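Local coordinates for protein type II restriction enzyme NlaIV (Neisseria lactamica, PDB 6QM2) that cuts double-stranded DNA to blunt ends bearing 5'-phosphates, and is understood to recognise 5'-GGNNCC-3' and cleave after the third base, at residues M73-F78 with P118-V123; A105-Y110 with H170-G175; D124-G129 with L143-V148. All coordinates share one frame; numbering follows the deposited sequence.

Contacts 1 and 3 reach the same mixed sheet: contact 1 packs the loop leading into strand 77-78 against the turn before strand 124-132, and contact 3 pairs that strand with 138-147. Contact 2 ties the start of helix 107-116 to strand 168-172. The centres of contacts 1 and 2 lie about 14 Å apart. Those of contacts 1 and 3 are about 13 Å apart, and those of contacts 2 and 3 about 17 Å. Y110 of contact 2 joins all three, with M73 CE 3.3 Å from its CA and V148 CG1 3.5 Å from its OH. Contact 1 supplies M73 and P75 to the sodium site, which lies about 9 Å from the side chains of A105 and Y125.

Contact 1. Residues M73-F78 with P118-V123. With NA (sodium ion), chain B.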
ATOM      1  N   MET A  73       3.190   3.725  19.346  1.00129.76           N
ATOM      2  CA  MET A  73       2.964   4.699  20.420  1.00126.31           C
ATOM      3  C   MET A  73       3.486   6.072  20.006  1.00120.20           C
ATOM      4  O   MET A  73       4.418   6.143  19.205  1.00117.55           O
ATOM      5  CB  MET A  73       3.710   4.222  21.675  1.00131.11           C
ATOM      6  CG  MET A  73       2.913   4.307  22.959  1.00133.04           C
ATOM      7  SD  MET A  73       1.414   3.317  22.833  1.00133.07           S
ATOM      8  CE  MET A  73       0.363   4.237  23.933  1.00132.05           C
ATOM      9  N   PRO A  74       2.904   7.172  20.535  1.00116.59           N
ATOM     10  CA  PRO A  74       3.556   8.470  20.305  1.00114.63           C
ATOM     11  C   PRO A  74       4.864   8.607  21.107  1.00111.07           C
ATOM     12  O   PRO A  74       5.072   7.854  22.066  1.00110.47           O
ATOM     13  CB  PRO A  74       2.504   9.482  20.780  1.00115.97           C
ATOM     14  CG  PRO A  74       1.672   8.734  21.764  1.00117.12           C
ATOM     15  CD  PRO A  74       1.614   7.330  21.236  1.00118.41           C
ATOM     16  N   PRO A  75       5.757   9.537  20.711  1.00106.67           N
ATOM     17  CA  PRO A  75       5.702  10.474  19.592  1.00107.07           C
ATOM     18  C   PRO A  75       6.410   9.924  18.350  1.00104.45           C
ATOM     19  O   PRO A  75       6.828   8.765  18.346  1.00 99.96           O
ATOM     20  CB  PRO A  75       6.465  11.678  20.141  1.00107.59           C
ATOM     21  CG  PRO A  75       7.520  11.061  21.003  1.00109.22           C
ATOM     22  CD  PRO A  75       7.009   9.715  21.468  1.00108.01           C
ATOM     23  N   ASP A  76       6.511  10.741  17.307  1.00102.14           N
ATOM     24  CA  ASP A  76       7.305  10.414  16.120  1.00104.59           C
ATOM     25  C   ASP A  76       8.683  11.059  16.209  1.00102.84           C
ATOM     26  O   ASP A  76       9.689  10.423  15.880  1.00101.33           O
ATOM     27  CB  ASP A  76       6.592  10.870  14.839  1.00107.83           C
ATOM     28  CG  ASP A  76       5.304  10.096  14.570  1.00109.03           C
ATOM     29  OD1 ASP A  76       5.294   8.857  14.744  1.00107.64           O
ATOM     30  OD2 ASP A  76       4.302  10.732  14.168  1.00112.26           O
ATOM     31  N   PHE A  77       8.724  12.318  16.644  1.00105.16           N
ATOM     32  CA  PHE A  77       9.975  13.054  16.813  1.00105.79           C
ATOM     33  C   PHE A  77      10.150  13.570  18.236  1.00104.61           C
ATOM     34  O   PHE A  77       9.188  14.008  18.873  1.00104.33           O
ATOM     35  CB  PHE A  77      10.024  14.239  15.858  1.00108.55           C
ATOM     36  CG  PHE A  77       9.915  13.859  14.411  1.00110.32           C
ATOM     37  CD1 PHE A  77      10.950  13.171  13.784  1.00111.39           C
ATOM     38  CD2 PHE A  77       8.790  14.198  13.667  1.00110.05           C
ATOM     39  CE1 PHE A  77      10.862  12.822  12.447  1.00111.76           C
ATOM     40  CE2 PHE A  77       8.698  13.853  12.329  1.00110.44           C
ATOM     41  CZ  PHE A  77       9.734  13.164  11.718  1.00112.30           C
ATOM     42  N   PHE A  78      11.391  13.509  18.717  1.00103.46           N
ATOM     43  CA  PHE A  78      11.804  14.160  19.958  1.00100.21           C
ATOM     44  C   PHE A  78      12.544  15.450  19.600  1.00 98.33           C
ATOM     45  O   PHE A  78      13.686  15.394  19.151  1.00101.15           O
ATOM     46  CB  PHE A  78      12.742  13.249  20.744  1.00 94.25           C
ATOM     47  CG  PHE A  78      12.123  11.953  21.174  1.00 92.56           C
ATOM     48  CD1 PHE A  78      11.424  11.868  22.369  1.00 93.16           C
ATOM     49  CD2 PHE A  78      12.267  10.807  20.406  1.00 96.01           C
ATOM     50  CE1 PHE A  78      10.863  10.667  22.788  1.00 95.20           C
ATOM     51  CE2 PHE A  78      11.711   9.601  20.817  1.00 98.44           C
ATOM     52  CZ  PHE A  78      11.006   9.530  22.011  1.00 97.06           C
ATOM     53  N   PRO A 118       3.081  10.088  32.044  1.00 94.69           N
ATOM     54  CA  PRO A 118       2.020  11.107  31.901  1.00 92.75           C
ATOM     55  C   PRO A 118       2.351  12.254  30.954  1.00 91.21           C
ATOM     56  O   PRO A 118       1.448  12.846  30.369  1.00 93.77           O
ATOM     57  CB  PRO A 118       1.860  11.658  33.322  1.00 94.84           C
ATOM     58  CG  PRO A 118       2.395  10.601  34.212  1.00 95.74           C
ATOM     59  CD  PRO A 118       3.494   9.931  33.450  1.00 96.28           C
ATOM     60  N   TYR A 119       3.633  12.573  30.830  1.00 89.86           N
ATOM     61  CA  TYR A 119       4.104  13.562  29.854  1.00 93.04           C
ATOM     62  C   TYR A 119       3.729  13.284  28.381  1.00 96.73           C
ATOM     63  O   TYR A 119       3.799  14.199  27.548  1.00 95.81           O
ATOM     64  CB  TYR A 119       5.619  13.786  29.985  1.00 92.50           C
ATOM     65  CG  TYR A 119       6.481  12.538  29.885  1.00 89.94           C
ATOM     66  CD1 TYR A 119       6.905  12.054  28.652  1.00 90.52           C
ATOM     67  CD2 TYR A 119       6.892  11.855  31.032  1.00 89.20           C
ATOM     68  CE1 TYR A 119       7.702  10.915  28.563  1.00 91.00           C
ATOM     69  CE2 TYR A 119       7.683  10.717  30.951  1.00 89.01           C
ATOM     70  CZ  TYR A 119       8.089  10.255  29.716  1.00 88.99           C
ATOM     71  OH  TYR A 119       8.876   9.136  29.636  1.00 91.43           O
ATOM     72  N   MET A 120       3.338  12.047  28.064  1.00 96.40           N
ATOM     73  CA  MET A 120       2.770  11.730  26.745  1.00 97.15           C
ATOM     74  C   MET A 120       1.473  12.486  26.431  1.00 95.64           C
ATOM     75  O   MET A 120       1.179  12.745  25.266  1.00100.08           O
ATOM     76  CB  MET A 120       2.537  10.221  26.598  1.00 97.40           C
ATOM     77  CG  MET A 120       3.809   9.394  26.521  1.00100.27           C
ATOM     78  SD  MET A 120       4.886   9.891  25.159  1.00106.45           S
ATOM     79  CE  MET A 120       6.271   8.777  25.390  1.00108.14           C
ATOM     80  N   LEU A 121       0.716  12.861  27.458  1.00 92.16           N
ATOM     81  CA  LEU A 121      -0.503  13.658  27.268  1.00 92.07           C
ATOM     82  C   LEU A 121      -0.247  15.078  26.746  1.00 91.04           C
ATOM     83  O   LEU A 121      -1.179  15.726  26.263  1.00 89.80           O
ATOM     84  CB  LEU A 121      -1.300  13.741  28.570  1.00 91.13           C
ATOM     85  CG  LEU A 121      -1.836  12.413  29.111  1.00 93.98           C
ATOM     86  CD1 LEU A 121      -2.210  12.514  30.582  1.00 95.22           C
ATOM     87  CD2 LEU A 121      -3.022  11.941  28.288  1.00 95.70           C
ATOM     88  N   ASP A 122       0.993  15.562  26.860  1.00 95.00           N
ATOM     89  CA  ASP A 122       1.374  16.881  26.354  1.00 99.77           C
ATOM     90  C   ASP A 122       2.086  16.801  24.999  1.00 99.69           C
ATOM     91  O   ASP A 122       2.699  17.783  24.579  1.00104.61           O
ATOM     92  CB  ASP A 122       2.269  17.602  27.380  1.00105.39           C
ATOM     93  CG  ASP A 122       2.130  19.123  27.327  1.00110.30           C
ATOM     94  OD1 ASP A 122       1.016  19.623  27.581  1.00115.38           O
ATOM     95  OD2 ASP A 122       3.133  19.820  27.047  1.00112.70           O
ATOM     96  N   VAL A 123       2.002  15.655  24.313  1.00 97.65           N
ATOM     97  CA  VAL A 123       2.538  15.530  22.948  1.00 94.77           C
ATOM     98  C   VAL A 123       1.754  16.450  22.014  1.00 96.25           C
ATOM     99  O   VAL A 123       0.527  16.552  22.121  1.00 97.56           O
ATOM    100  CB  VAL A 123       2.461  14.079  22.414  1.00 93.46           C
ATOM    101  CG1 VAL A 123       2.812  14.013  20.928  1.00 94.62           C
ATOM    102  CG2 VAL A 123       3.382  13.158  23.207  1.00 95.41           C
TER
HETATM  103 NA    NA B 301       6.401   6.320  18.497  1.00109.04          NA
HETATM  104  O   HOH W   1       6.693   6.675  16.018  1.00104.73           O
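The F78 ring carries P75 on one face, with CG of the proline 3.8 Å above the ring plane and displaced toward the rim. D76 presents the other notable flat group: its OD1 accepts a hydrogen bond of 2.9 Å from water 1, while OD2 is bonded to V91 N of strand 88-95. That same water is a ligand of the sodium ion, so the D76 carboxylate stands in the second shell of the metal. The first shell here is made of M73 O at 2.1 Å and P75 O at 2.5 Å from the ion, completed by S68 and N70. A cis peptide joins P74 to P75. D76 and F77 both face L89 in a classic beta bulge. With E90 on that neighbouring strand, the P75-D76 pair is consistent with the PD-(D/E)XK nuclease signature, D76 and E90 being the likely acidic residues. Across the contact, no hydrogen bond forms and the packing is apolar. M120 has CG anti to the carbonyl carbon (chi1 -69°), and a bend at chi2 (-58°) brings its tip across P75 at about a right angle, CE lying 4.1 Å from P75 CD. Its CE also rests 3.7 Å from P74 O. V123 spreads its two methyls over the proline pair: CG2 approaches P74 CB at 4.5 Å, and CG1 meets P75 CB at 4.4 Å.

Contact 2. Residues A105-Y110 with H170-G175; sequences ADFKMY and HKIRPG
A strand-to-helix junction is fixed here, where the short, weakly bonded edge strand 105-106 passes into helix 107-116 alongside strand 168-172. Two backbone hydrogen bonds hold it. I172 N reaches A105 O at 2.8 Å, nearly straight at 166° and in the carbonyl plane. F107 N gives H170 O a bond of 2.9 Å, at 171° and likewise in plane. Between them D106 and K171 form an antiparallel non-hydrogen-bonded pair with CA atoms 4.1 Å apart. D106 is the N-cap: its CG is anti to the backbone N (chi1 176°), and OD2 accepts from M109 N at 3.3 Å, the donor standing above the carboxylate plane. The apolar part is I172, whose CD1 comes to the edge of the F107 ring, 3.9 Å from CD1, and obliquely to the Y110 ring, 3.8 Å from CD2. Helix 191-204 packs against both aromatic residues. Two amides of the first helical turn are thus satisfied from different sources, F107 N by the strand carbonyl and M109 N by the carboxylate. The helix start would be expected to favour an ionised D106, its OD2 taking the amide of M109.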
ATOM      1  N   ALA A 105      -3.999   5.751  19.221  1.00 95.97           N
ATOM      2  CA  ALA A 105      -3.205   4.645  19.767  1.00 94.44           C
ATOM      3  C   ALA A 105      -4.116   3.517  20.241  1.00 92.04           C
ATOM      4  O   ALA A 105      -5.289   3.750  20.529  1.00 97.00           O
ATOM      5  CB  ALA A 105      -2.348   5.128  20.930  1.00 96.00           C
ATOM      6  N   ASP A 106      -3.575   2.302  20.333  1.00 88.66           N
ATOM      7  CA  ASP A 106      -4.281   1.194  20.979  1.00 87.65           C
ATOM      8  C   ASP A 106      -4.657   1.637  22.385  1.00 88.21           C
ATOM      9  O   ASP A 106      -3.810   2.164  23.100  1.00 94.40           O
ATOM     10  CB  ASP A 106      -3.401  -0.058  21.052  1.00 88.95           C
ATOM     11  CG  ASP A 106      -4.067  -1.207  21.813  1.00 94.61           C
ATOM     12  OD1 ASP A 106      -5.256  -1.487  21.558  1.00104.03           O
ATOM     13  OD2 ASP A 106      -3.404  -1.837  22.665  1.00 97.06           O
ATOM     14  N   PHE A 107      -5.917   1.448  22.771  1.00 87.24           N
ATOM     15  CA  PHE A 107      -6.379   1.898  24.085  1.00 86.94           C
ATOM     16  C   PHE A 107      -5.676   1.187  25.247  1.00 86.35           C
ATOM     17  O   PHE A 107      -5.287   1.841  26.217  1.00 82.03           O
ATOM     18  CB  PHE A 107      -7.900   1.768  24.241  1.00 84.73           C
ATOM     19  CG  PHE A 107      -8.383   2.151  25.609  1.00 82.21           C
ATOM     20  CD1 PHE A 107      -8.574   3.489  25.940  1.00 81.22           C
ATOM     21  CD2 PHE A 107      -8.587   1.181  26.587  1.00 83.38           C
ATOM     22  CE1 PHE A 107      -8.987   3.851  27.212  1.00 81.60           C
ATOM     23  CE2 PHE A 107      -8.999   1.538  27.863  1.00 85.37           C
ATOM     24  CZ  PHE A 107      -9.198   2.875  28.174  1.00 82.47           C
ATOM     25  N   LYS A 108      -5.521  -0.134  25.165  1.00 89.22           N
ATOM     26  CA  LYS A 108      -4.889  -0.874  26.263  1.00 94.65           C
ATOM     27  C   LYS A 108      -3.476  -0.360  26.504  1.00 95.73           C
ATOM     28  O   LYS A 108      -3.098  -0.117  27.646  1.00 94.81           O
ATOM     29  CB  LYS A 108      -4.877  -2.389  26.024  1.00 96.39           C
ATOM     30  CG  LYS A 108      -4.073  -3.167  27.071  1.00102.59           C
ATOM     31  CD  LYS A 108      -4.674  -4.521  27.428  1.00113.22           C
ATOM     32  CE  LYS A 108      -4.843  -5.434  26.219  1.00120.91           C
ATOM     33  NZ  LYS A 108      -5.195  -6.827  26.618  1.00124.96           N
ATOM     34  N   MET A 109      -2.713  -0.190  25.429  1.00 98.42           N
ATOM     35  CA  MET A 109      -1.347   0.322  25.529  1.00100.54           C
ATOM     36  C   MET A 109      -1.300   1.744  26.082  1.00 94.91           C
ATOM     37  O   MET A 109      -0.451   2.053  26.919  1.00 97.64           O
ATOM     38  CB  MET A 109      -0.644   0.280  24.169  1.00107.68           C
ATOM     39  CG  MET A 109      -0.222  -1.111  23.727  1.00112.91           C
ATOM     40  SD  MET A 109       0.543  -1.063  22.095  1.00125.72           S
ATOM     41  CE  MET A 109       2.181  -0.439  22.489  1.00127.20           C
ATOM     42  N   TYR A 110      -2.218   2.589  25.618  1.00 90.04           N
ATOM     43  CA  TYR A 110      -2.243   4.017  25.969  1.00 87.61           C
ATOM     44  C   TYR A 110      -2.695   4.278  27.394  1.00 86.09           C
ATOM     45  O   TYR A 110      -2.160   5.169  28.040  1.00 84.49           O
ATOM     46  CB  TYR A 110      -3.119   4.786  24.975  1.00 87.24           C
ATOM     47  CG  TYR A 110      -2.987   6.292  25.018  1.00 84.37           C
ATOM     48  CD1 TYR A 110      -2.032   6.948  24.245  1.00 84.67           C
ATOM     49  CD2 TYR A 110      -3.842   7.067  25.800  1.00 84.44           C
ATOM     50  CE1 TYR A 110      -1.916   8.332  24.265  1.00 85.11           C
ATOM     51  CE2 TYR A 110      -3.739   8.451  25.824  1.00 84.80           C
ATOM     52  CZ  TYR A 110      -2.775   9.078  25.054  1.00 84.11           C
ATOM     53  OH  TYR A 110      -2.665  10.446  25.077  1.00 84.14           O
ATOM     54  N   HIS A 170     -10.331  -1.710  20.579  1.00 95.28           N
ATOM     55  CA  HIS A 170      -9.028  -1.582  19.921  1.00 97.56           C
ATOM     56  C   HIS A 170      -8.470  -0.161  20.080  1.00 96.29           C
ATOM     57  O   HIS A 170      -8.017   0.191  21.168  1.00 98.98           O
ATOM     58  CB  HIS A 170      -9.116  -2.021  18.456  1.00100.46           C
ATOM     59  CG  HIS A 170      -9.243  -3.498  18.289  1.00105.15           C
ATOM     60  ND1 HIS A 170      -8.247  -4.372  18.666  1.00112.51           N
ATOM     61  CD2 HIS A 170     -10.252  -4.258  17.805  1.00108.40           C
ATOM     62  CE1 HIS A 170      -8.636  -5.608  18.417  1.00117.26           C
ATOM     63  NE2 HIS A 170      -9.848  -5.567  17.893  1.00115.54           N
ATOM     64  N   LYS A 171      -8.522   0.658  19.030  1.00 96.27           N
ATOM     65  CA  LYS A 171      -7.800   1.929  19.007  1.00 99.14           C
ATOM     66  C   LYS A 171      -8.660   3.115  19.405  1.00 94.90           C
ATOM     67  O   LYS A 171      -9.854   3.147  19.142  1.00 97.48           O
ATOM     68  CB  LYS A 171      -7.207   2.165  17.619  1.00104.33           C
ATOM     69  CG  LYS A 171      -6.255   1.054  17.212  1.00111.71           C
ATOM     70  CD  LYS A 171      -5.237   1.503  16.182  1.00116.96           C
ATOM     71  CE  LYS A 171      -4.073   0.535  16.133  1.00122.07           C
ATOM     72  NZ  LYS A 171      -3.029   1.009  15.187  1.00132.00           N
ATOM     73  N   ILE A 172      -8.031   4.088  20.052  1.00 97.99           N
ATOM     74  CA  ILE A 172      -8.664   5.370  20.316  1.00 97.62           C
ATOM     75  C   ILE A 172      -8.758   6.064  18.965  1.00 97.15           C
ATOM     76  O   ILE A 172      -7.803   6.054  18.188  1.00 97.53           O
ATOM     77  CB  ILE A 172      -7.861   6.217  21.335  1.00 99.45           C
ATOM     78  CG1 ILE A 172      -7.861   5.532  22.710  1.00100.18           C
ATOM     79  CG2 ILE A 172      -8.433   7.631  21.446  1.00100.09           C
ATOM     80  CD1 ILE A 172      -6.774   6.020  23.643  1.00101.35           C
ATOM     81  N   ARG A 173      -9.924   6.636  18.686  1.00102.44           N
ATOM     82  CA  ARG A 173     -10.226   7.214  17.385  1.00105.59           C
ATOM     83  C   ARG A 173     -10.470   8.712  17.536  1.00100.41           C
ATOM     84  O   ARG A 173     -11.107   9.151  18.507  1.00100.06           O
ATOM     85  CB  ARG A 173     -11.458   6.533  16.779  1.00117.24           C
ATOM     86  CG  ARG A 173     -11.209   5.138  16.203  1.00122.96           C
ATOM     87  CD  ARG A 173     -10.421   5.149  14.897  1.00130.61           C
ATOM     88  NE  ARG A 173     -11.028   6.016  13.883  1.00143.43           N
ATOM     89  CZ  ARG A 173     -10.559   6.199  12.647  1.00150.55           C
ATOM     90  NH1 ARG A 173      -9.475   5.553  12.216  1.00155.62           N
ATOM     91  NH2 ARG A 173     -11.198   7.028  11.824  1.00153.00           N
ATOM     92  N   PRO A 174      -9.970   9.507  16.575  1.00 97.64           N
ATOM     93  CA  PRO A 174     -10.151  10.951  16.644  1.00 98.93           C
ATOM     94  C   PRO A 174     -11.555  11.379  16.254  1.00 98.28           C
ATOM     95  O   PRO A 174     -12.231  10.674  15.513  1.00104.37           O
ATOM     96  CB  PRO A 174      -9.137  11.476  15.624  1.00 98.36           C
ATOM     97  CG  PRO A 174      -9.049  10.393  14.611  1.00 98.31           C
ATOM     98  CD  PRO A 174      -9.219   9.108  15.370  1.00 98.19           C
ATOM     99  N   GLY A 175     -11.977  12.533  16.762  1.00102.13           N
ATOM    100  CA  GLY A 175     -13.212  13.181  16.336  1.00102.26           C
ATOM    101  C   GLY A 175     -12.955  14.157  15.200  1.00103.05           C
ATOM    102  O   GLY A 175     -11.843  14.240  14.675  1.00 96.36           O
TER

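Contact 3. Residues D124-G129 with L143-V148; sequences DYLIFG and LWLKKV
W144 O is gripped twice, by a hydrogen bond from I127 N at 2.9 Å and by a CA-H...O contact from L126 CA at 3.4 Å. It belongs to the antiparallel beta hairpin of strands 124-132 and 138-147, which closes one side of the five-stranded mixed sheet of this PDDEXK-clan nuclease. The short strand axes approach to 4.6 Å and run at 156° to one another. I127 and W144 form one hydrogen-bonded pair, completed by W144 N to I127 O, and Y125 and K146 form the other. In the latter, Y125 N meets K146 O nearly along the C=O axis at 2.7 Å, and K146 N returns a bond to Y125 O. Strand 124-132 is bonded on its other side to strand 88-95, through backbone bonds to E90 and K92, residues that fit the (D/E)XK half of the nuclease signature. L126, F128, L143 and L145 share one face, onto which helix 9-18 packs. There L143, with CG anti to the backbone N, lays CD1 over the F128 ring in a CH-pi contact, 3.5 Å from the centroid and 17° off the normal. L143 CD1 also touches L126 CD1. On the opposite face, I127 CG2 packs on W144 CE3, and W144 in turn meets the rings of W177 and Y178. The Y125 ring has K146 O at its edge, in plane, and runs side by side with V148, CE1 lying near CB. Where strand 124-132 begins and strand 138-147 runs out, K147 bends at chi2 and chi4 to come alongside D124, and its NZ makes a salt bridge to OD1 of 2.9 Å, the ammonium standing above the carboxylate plane.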
ATOM      1  N   ASP A 124       2.472  17.122  21.116  1.00 99.22           N
ATOM      2  CA  ASP A 124       1.851  17.977  20.104  1.00104.82           C
ATOM      3  C   ASP A 124       1.629  17.177  18.822  1.00101.84           C
ATOM      4  O   ASP A 124       2.527  16.462  18.363  1.00 95.91           O
ATOM      5  CB  ASP A 124       2.713  19.215  19.826  1.00108.47           C
ATOM      6  CG  ASP A 124       2.689  20.217  20.971  1.00110.48           C
ATOM      7  OD1 ASP A 124       1.588  20.621  21.396  1.00111.38           O
ATOM      8  OD2 ASP A 124       3.774  20.612  21.443  1.00116.42           O
ATOM      9  N   TYR A 125       0.423  17.299  18.264  1.00101.11           N
ATOM     10  CA  TYR A 125       0.044  16.612  17.032  1.00100.76           C
ATOM     11  C   TYR A 125       0.041  17.607  15.878  1.00 98.20           C
ATOM     12  O   TYR A 125      -0.838  18.467  15.810  1.00 96.29           O
ATOM     13  CB  TYR A 125      -1.337  15.964  17.174  1.00 99.32           C
ATOM     14  CG  TYR A 125      -1.341  14.757  18.080  1.00 97.44           C
ATOM     15  CD1 TYR A 125      -1.290  14.901  19.465  1.00 96.71           C
ATOM     16  CD2 TYR A 125      -1.392  13.468  17.558  1.00 98.75           C
ATOM     17  CE1 TYR A 125      -1.290  13.796  20.302  1.00 96.31           C
ATOM     18  CE2 TYR A 125      -1.398  12.357  18.389  1.00100.39           C
ATOM     19  CZ  TYR A 125      -1.344  12.524  19.758  1.00 97.67           C
ATOM     20  OH  TYR A 125      -1.346  11.419  20.575  1.00101.92           O
ATOM     21  N   LEU A 126       1.040  17.501  15.001  1.00 96.70           N
ATOM     22  CA  LEU A 126       1.088  18.287  13.769  1.00 96.83           C
ATOM     23  C   LEU A 126       0.304  17.513  12.718  1.00 96.47           C
ATOM     24  O   LEU A 126       0.766  16.476  12.240  1.00 95.25           O
ATOM     25  CB  LEU A 126       2.535  18.512  13.315  1.00 99.36           C
ATOM     26  CG  LEU A 126       2.758  19.377  12.066  1.00100.60           C
ATOM     27  CD1 LEU A 126       2.321  20.814  12.308  1.00 99.70           C
ATOM     28  CD2 LEU A 126       4.218  19.323  11.640  1.00100.06           C
ATOM     29  N   ILE A 127      -0.878  18.019  12.366  1.00 96.89           N
ATOM     30  CA  ILE A 127      -1.820  17.292  11.510  1.00100.07           C
ATOM     31  C   ILE A 127      -1.940  17.941  10.126  1.00100.33           C
ATOM     32  O   ILE A 127      -2.382  19.080  10.017  1.00 99.22           O
ATOM     33  CB  ILE A 127      -3.219  17.202  12.159  1.00 99.12           C
ATOM     34  CG1 ILE A 127      -3.114  16.703  13.609  1.00 95.90           C
ATOM     35  CG2 ILE A 127      -4.116  16.270  11.351  1.00100.14           C
ATOM     36  CD1 ILE A 127      -4.414  16.756  14.384  1.00 95.42           C
ATOM     37  N   PHE A 128      -1.571  17.195   9.083  1.00104.19           N
ATOM     38  CA  PHE A 128      -1.702  17.645   7.690  1.00108.47           C
ATOM     39  C   PHE A 128      -3.016  17.154   7.074  1.00109.51           C
ATOM     40  O   PHE A 128      -3.198  15.950   6.880  1.00107.24           O
ATOM     41  CB  PHE A 128      -0.549  17.106   6.836  1.00109.52           C
ATOM     42  CG  PHE A 128       0.800  17.649   7.209  1.00108.54           C
ATOM     43  CD1 PHE A 128       1.501  17.125   8.290  1.00109.52           C
ATOM     44  CD2 PHE A 128       1.389  18.658   6.456  1.00107.97           C
ATOM     45  CE1 PHE A 128       2.754  17.615   8.626  1.00110.39           C
ATOM     46  CE2 PHE A 128       2.640  19.152   6.787  1.00109.62           C
ATOM     47  CZ  PHE A 128       3.324  18.629   7.873  1.00109.62           C
ATOM     48  N   GLY A 129      -3.922  18.081   6.769  1.00109.51           N
ATOM     49  CA  GLY A 129      -5.112  17.779   5.968  1.00110.37           C
ATOM     50  C   GLY A 129      -4.783  17.922   4.491  1.00112.95           C
ATOM     51  O   GLY A 129      -4.857  19.024   3.949  1.00120.10           O
ATOM     52  N   LEU A 143      -3.561  22.768   7.960  1.00115.53           N
ATOM     53  CA  LEU A 143      -2.527  22.334   8.901  1.00111.68           C
ATOM     54  C   LEU A 143      -2.954  22.716  10.314  1.00109.93           C
ATOM     55  O   LEU A 143      -3.456  23.820  10.536  1.00110.68           O
ATOM     56  CB  LEU A 143      -1.173  22.966   8.565  1.00108.63           C
ATOM     57  CG  LEU A 143       0.047  22.371   9.284  1.00110.76           C
ATOM     58  CD1 LEU A 143       0.388  20.988   8.747  1.00113.02           C
ATOM     59  CD2 LEU A 143       1.263  23.279   9.165  1.00110.77           C
ATOM     60  N   TRP A 144      -2.763  21.795  11.259  1.00109.76           N
ATOM     61  CA  TRP A 144      -3.113  22.016  12.662  1.00110.33           C
ATOM     62  C   TRP A 144      -1.981  21.602  13.593  1.00108.73           C
ATOM     63  O   TRP A 144      -1.196  20.706  13.268  1.00102.35           O
ATOM     64  CB  TRP A 144      -4.344  21.198  13.051  1.00110.81           C
ATOM     65  CG  TRP A 144      -5.622  21.556  12.361  1.00111.34           C
ATOM     66  CD1 TRP A 144      -6.499  22.540  12.717  1.00111.70           C
ATOM     67  CD2 TRP A 144      -6.197  20.894  11.229  1.00110.50           C
ATOM     68  NE1 TRP A 144      -7.579  22.542  11.866  1.00110.41           N
ATOM     69  CE2 TRP A 144      -7.419  21.544  10.942  1.00110.41           C
ATOM     70  CE3 TRP A 144      -5.795  19.820  10.422  1.00109.99           C
ATOM     71  CZ2 TRP A 144      -8.244  21.155   9.882  1.00112.10           C
ATOM     72  CZ3 TRP A 144      -6.618  19.432   9.367  1.00110.16           C
ATOM     73  CH2 TRP A 144      -7.829  20.097   9.109  1.00110.98           C
ATOM     74  N   LEU A 145      -1.914  22.270  14.745  1.00109.29           N
ATOM     75  CA  LEU A 145      -1.107  21.830  15.883  1.00108.36           C
ATOM     76  C   LEU A 145      -2.048  21.716  17.074  1.00103.42           C
ATOM     77  O   LEU A 145      -2.562  22.726  17.560  1.00103.14           O
ATOM     78  CB  LEU A 145       0.028  22.815  16.181  1.00109.40           C
ATOM     79  CG  LEU A 145       1.076  22.333  17.195  1.00110.05           C
ATOM     80  CD1 LEU A 145       1.921  21.199  16.626  1.00111.01           C
ATOM     81  CD2 LEU A 145       1.963  23.484  17.634  1.00111.64           C
ATOM     82  N   LYS A 146      -2.294  20.484  17.518  1.00101.06           N
ATOM     83  CA  LYS A 146      -3.287  20.210  18.558  1.00102.90           C
ATOM     84  C   LYS A 146      -2.751  19.224  19.596  1.00102.11           C
ATOM     85  O   LYS A 146      -1.799  18.486  19.332  1.00101.00           O
ATOM     86  CB  LYS A 146      -4.562  19.639  17.923  1.00104.59           C
ATOM     87  CG  LYS A 146      -5.269  20.558  16.929  1.00107.97           C
ATOM     88  CD  LYS A 146      -6.295  21.453  17.610  1.00113.56           C
ATOM     89  CE  LYS A 146      -6.550  22.724  16.815  1.00117.73           C
ATOM     90  NZ  LYS A 146      -7.615  23.549  17.444  1.00124.32           N
ATOM     91  N   LYS A 147      -3.365  19.235  20.779  1.00102.24           N
ATOM     92  CA  LYS A 147      -3.134  18.210  21.809  1.00103.24           C
ATOM     93  C   LYS A 147      -4.079  17.034  21.573  1.00 99.11           C
ATOM     94  O   LYS A 147      -5.082  17.175  20.874  1.00 98.91           O
ATOM     95  CB  LYS A 147      -3.349  18.782  23.222  1.00108.48           C
ATOM     96  CG  LYS A 147      -2.089  19.302  23.904  1.00112.27           C
ATOM     97  CD  LYS A 147      -1.472  20.489  23.178  1.00111.18           C
ATOM     98  CE  LYS A 147      -0.303  21.076  23.961  1.00108.76           C
ATOM     99  NZ  LYS A 147       0.820  20.116  24.155  1.00103.26           N
ATOM    100  N   VAL A 148      -3.764  15.881  22.163  1.00100.04           N
ATOM    101  CA  VAL A 148      -4.599  14.668  22.024  1.00 99.15           C
ATOM    102  C   VAL A 148      -6.048  14.885  22.483  1.00 96.42           C
ATOM    103  O   VAL A 148      -6.974  14.359  21.874  1.00 98.90           O
ATOM    104  CB  VAL A 148      -3.983  13.437  22.756  1.00 99.09           C
ATOM    105  CG1 VAL A 148      -4.020  13.589  24.277  1.00 99.93           C
ATOM    106  CG2 VAL A 148      -4.677  12.149  22.332  1.00 97.92           C
TER